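PDB 5NO8: Baccell_00875 from Bacteroides cellulosilyticus DSM 14838, which is a polysaccharide lyase that probably removes the rhamnose caps linked to glucuronic acid on complex arabinogalactan proteins. Local coordinates for residues V86-R91 with Y105-I110. Residues are numbered along the deposited sequence; the frame is centred on the assembly and turned at random.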
loop_
_atom_site.group_PDB
_atom_site.type_symbol
_atom_site.label_atom_id
_atom_site.label_comp_id
_atom_site.label_asym_id
_atom_site.label_seq_id
_atom_site.Cartn_x
_atom_site.Cartn_y
_atom_site.Cartn_z
ATOM N N VAL A 86 8.904 32.891 -5.285
ATOM C CA VAL A 86 7.990 33.111 -4.169
ATOM C C VAL A 86 6.938 32.010 -4.148
ATOM O O VAL A 86 6.282 31.795 -5.143
ATOM C CB VAL A 86 7.254 34.454 -4.279
ATOM C CG1 VAL A 86 6.344 34.648 -3.062
ATOM C CG2 VAL A 86 8.251 35.605 -4.390
ATOM N N LYS A 87 6.756 31.346 -3.013
ATOM C CA LYS A 87 5.649 30.427 -2.842
ATOM C C LYS A 87 4.410 31.192 -2.375
ATOM O O LYS A 87 4.499 32.016 -1.420
ATOM C CB LYS A 87 5.959 29.302 -1.856
ATOM C CG LYS A 87 4.756 28.394 -1.644
ATOM C CD LYS A 87 5.089 27.121 -0.889
ATOM C CE LYS A 87 3.825 26.331 -0.612
ATOM N NZ LYS A 87 4.091 25.097 0.146
ATOM N N ARG A 88 3.291 30.929 -3.042
ATOM C CA ARG A 88 1.990 31.497 -2.678
ATOM C C ARG A 88 1.013 30.385 -2.345
ATOM O O ARG A 88 1.050 29.307 -2.948
ATOM C CB ARG A 88 1.424 32.316 -3.827
ATOM C CG ARG A 88 2.364 33.335 -4.440
ATOM C CD ARG A 88 2.693 34.465 -3.505
ATOM N NE ARG A 88 1.498 35.214 -3.069
ATOM C CZ ARG A 88 1.256 36.516 -3.258
ATOM N NH1 ARG A 88 0.129 37.027 -2.763
ATOM N NH2 ARG A 88 2.107 37.318 -3.899
ATOM N N GLU A 89 0.135 30.639 -1.387
ATOM C CA GLU A 89 -0.927 29.698 -1.018
ATOM C C GLU A 89 -2.201 30.511 -1.174
ATOM O O GLU A 89 -2.267 31.627 -0.630
ATOM C CB GLU A 89 -0.778 29.218 0.429
ATOM C CG GLU A 89 0.514 28.478 0.713
ATOM C CD GLU A 89 0.740 28.234 2.196
ATOM O OE1 GLU A 89 1.097 29.198 2.921
ATOM O OE2 GLU A 89 0.563 27.080 2.639
ATOM N N TRP A 90 -3.165 30.033 -1.956
ATOM C CA TRP A 90 -4.434 30.762 -2.059
ATOM C C TRP A 90 -5.343 30.311 -0.946
ATOM O O TRP A 90 -5.452 29.112 -0.648
ATOM C CB TRP A 90 -5.068 30.695 -3.460
ATOM C CG TRP A 90 -5.596 29.399 -3.995
ATOM C CD1 TRP A 90 -6.891 28.937 -3.913
ATOM C CD2 TRP A 90 -4.890 28.459 -4.807
ATOM N NE1 TRP A 90 -7.012 27.758 -4.587
ATOM C CE2 TRP A 90 -5.805 27.439 -5.155
ATOM C CE3 TRP A 90 -3.574 28.382 -5.284
ATOM C CZ2 TRP A 90 -5.430 26.334 -5.937
ATOM C CZ3 TRP A 90 -3.212 27.278 -6.066
ATOM C CH2 TRP A 90 -4.134 26.280 -6.368
ATOM N N ARG A 91 -5.958 31.289 -0.277
ATOM C CA ARG A 91 -6.807 31.004 0.868
ATOM C C ARG A 91 -7.935 32.028 1.017
ATOM O O ARG A 91 -9.027 31.645 1.386
ATOM C CB ARG A 91 -5.986 30.977 2.176
ATOM C CG ARG A 91 -6.814 30.524 3.382
ATOM C CD ARG A 91 -5.988 30.405 4.656
ATOM N NE ARG A 91 -5.775 31.723 5.214
ATOM C CZ ARG A 91 -6.595 32.351 6.059
ATOM N NH1 ARG A 91 -7.704 31.783 6.537
ATOM N NH2 ARG A 91 -6.277 33.574 6.441
ATOM N N TYR A 105 -9.358 34.079 -6.792
ATOM C CA TYR A 105 -8.195 34.415 -5.964
ATOM C C TYR A 105 -7.198 35.092 -6.857
ATOM O O TYR A 105 -7.135 34.802 -8.062
ATOM C CB TYR A 105 -7.532 33.142 -5.368
ATOM C CG TYR A 105 -8.447 32.210 -4.638
ATOM C CD1 TYR A 105 -9.257 31.310 -5.347
ATOM C CD2 TYR A 105 -8.568 32.235 -3.244
ATOM C CE1 TYR A 105 -10.115 30.454 -4.695
ATOM C CE2 TYR A 105 -9.451 31.372 -2.571
ATOM C CZ TYR A 105 -10.235 30.502 -3.302
ATOM O OH TYR A 105 -11.114 29.629 -2.698
ATOM N N ARG A 106 -6.376 35.966 -6.280
ATOM C CA ARG A 106 -5.312 36.627 -7.012
ATOM C C ARG A 106 -4.098 36.651 -6.108
ATOM O O ARG A 106 -4.112 37.281 -5.049
ATOM C CB ARG A 106 -5.701 38.032 -7.473
ATOM C CG ARG A 106 -4.621 38.800 -8.212
ATOM C CD ARG A 106 -4.260 38.214 -9.589
ATOM N NE ARG A 106 -3.274 39.070 -10.205
ATOM C CZ ARG A 106 -3.524 40.125 -10.980
ATOM N NH1 ARG A 106 -4.749 40.421 -11.351
ATOM N NH2 ARG A 106 -2.514 40.848 -11.442
ATOM N N GLU A 107 -3.067 35.936 -6.537
ATOM C CA GLU A 107 -1.872 35.736 -5.731
ATOM C C GLU A 107 -0.699 36.162 -6.588
ATOM O O GLU A 107 -0.240 35.419 -7.488
ATOM C CB GLU A 107 -1.754 34.274 -5.299
ATOM C CG GLU A 107 -2.916 33.744 -4.451
ATOM C CD GLU A 107 -3.120 34.458 -3.132
ATOM O OE1 GLU A 107 -2.125 34.948 -2.551
ATOM O OE2 GLU A 107 -4.292 34.487 -2.661
ATOM N N GLY A 108 -0.245 37.391 -6.352
ATOM C CA GLY A 108 0.801 37.970 -7.187
ATOM C C GLY A 108 0.261 38.137 -8.595
ATOM O O GLY A 108 -0.851 38.655 -8.796
ATOM N N ASP A 109 1.033 37.671 -9.576
ATOM C CA ASP A 109 0.612 37.711 -10.977
ATOM C C ASP A 109 -0.482 36.695 -11.327
ATOM O O ASP A 109 -1.043 36.759 -12.403
ATOM C CB ASP A 109 1.802 37.397 -11.899
ATOM C CG ASP A 109 2.891 38.448 -11.842
ATOM O OD1 ASP A 109 2.544 39.651 -11.830
ATOM O OD2 ASP A 109 4.086 38.062 -11.817
ATOM N N ILE A 110 -0.746 35.747 -10.442
ATOM C CA ILE A 110 -1.581 34.594 -10.805
ATOM C C ILE A 110 -3.014 34.742 -10.332
ATOM O O ILE A 110 -3.282 34.862 -9.145
ATOM C CB ILE A 110 -0.988 33.276 -10.279
ATOM C CG1 ILE A 110 0.486 33.134 -10.709
ATOM C CG2 ILE A 110 -1.787 32.084 -10.774
ATOM C CD1 ILE A 110 0.665 33.228 -12.204
HETATM O O HOH W 1 -0.036 33.415 -0.903
HETATM O O HOH W 2 -5.025 34.033 -0.277
#
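Strands 86-90 and 105-107 run nearly antiparallel, 166° between their directions, yet their axes stay 7.7 Å apart and no backbone hydrogen bond joins them; they belong to two different sheets, and side chains fill the gap. Arg88 faces Glu107 and Trp90 faces Tyr105. The Arg88 chain, bent at chi2 and chi3, curls back so that NH1 gives a salt-bridge hydrogen bond to Glu107 OE1 at 3.1 Å. That bond is not straight (143°) and meets OE1 from above the carboxylate plane; the two flat groups are steeply turned against each other. One guanidinium face lies against the start of the type II' turn, with Gly108 N 3.4 Å from Arg88 NH2, a contact between two donors and not a bond. Water 1 accepts hydrogen bonds from Arg88 NE and Glu89 N and donates one to Glu107 OE1; water 2 links Glu107 OE2 to the N-H of Arg91, just past the strand, so both carboxylate oxygens are tied to segment 86-91. An alanine here in place of Arg88 would remove the guanidinium, and with it the salt bridge and one of water 1's donors, which would probably leave the Glu107 carboxylate less firmly held. Next to this polar layer, Trp90 points CD1 at the middle of the Tyr105 ring, 3.6 Å from Tyr105 CD1, in an edge-to-face pair with planes at 54°. The polar ends of both rings bond elsewhere, Trp90 NE1 to Gly73 O and Tyr105 OH to Thr37 O. Ile112 of strand 110-119 touches Trp90, Tyr105 and Glu107, while Phe77 of strand 75-81 touches Arg88 and Glu107, so the contact packs one beta sheet on the other, with its aromatic pair buried.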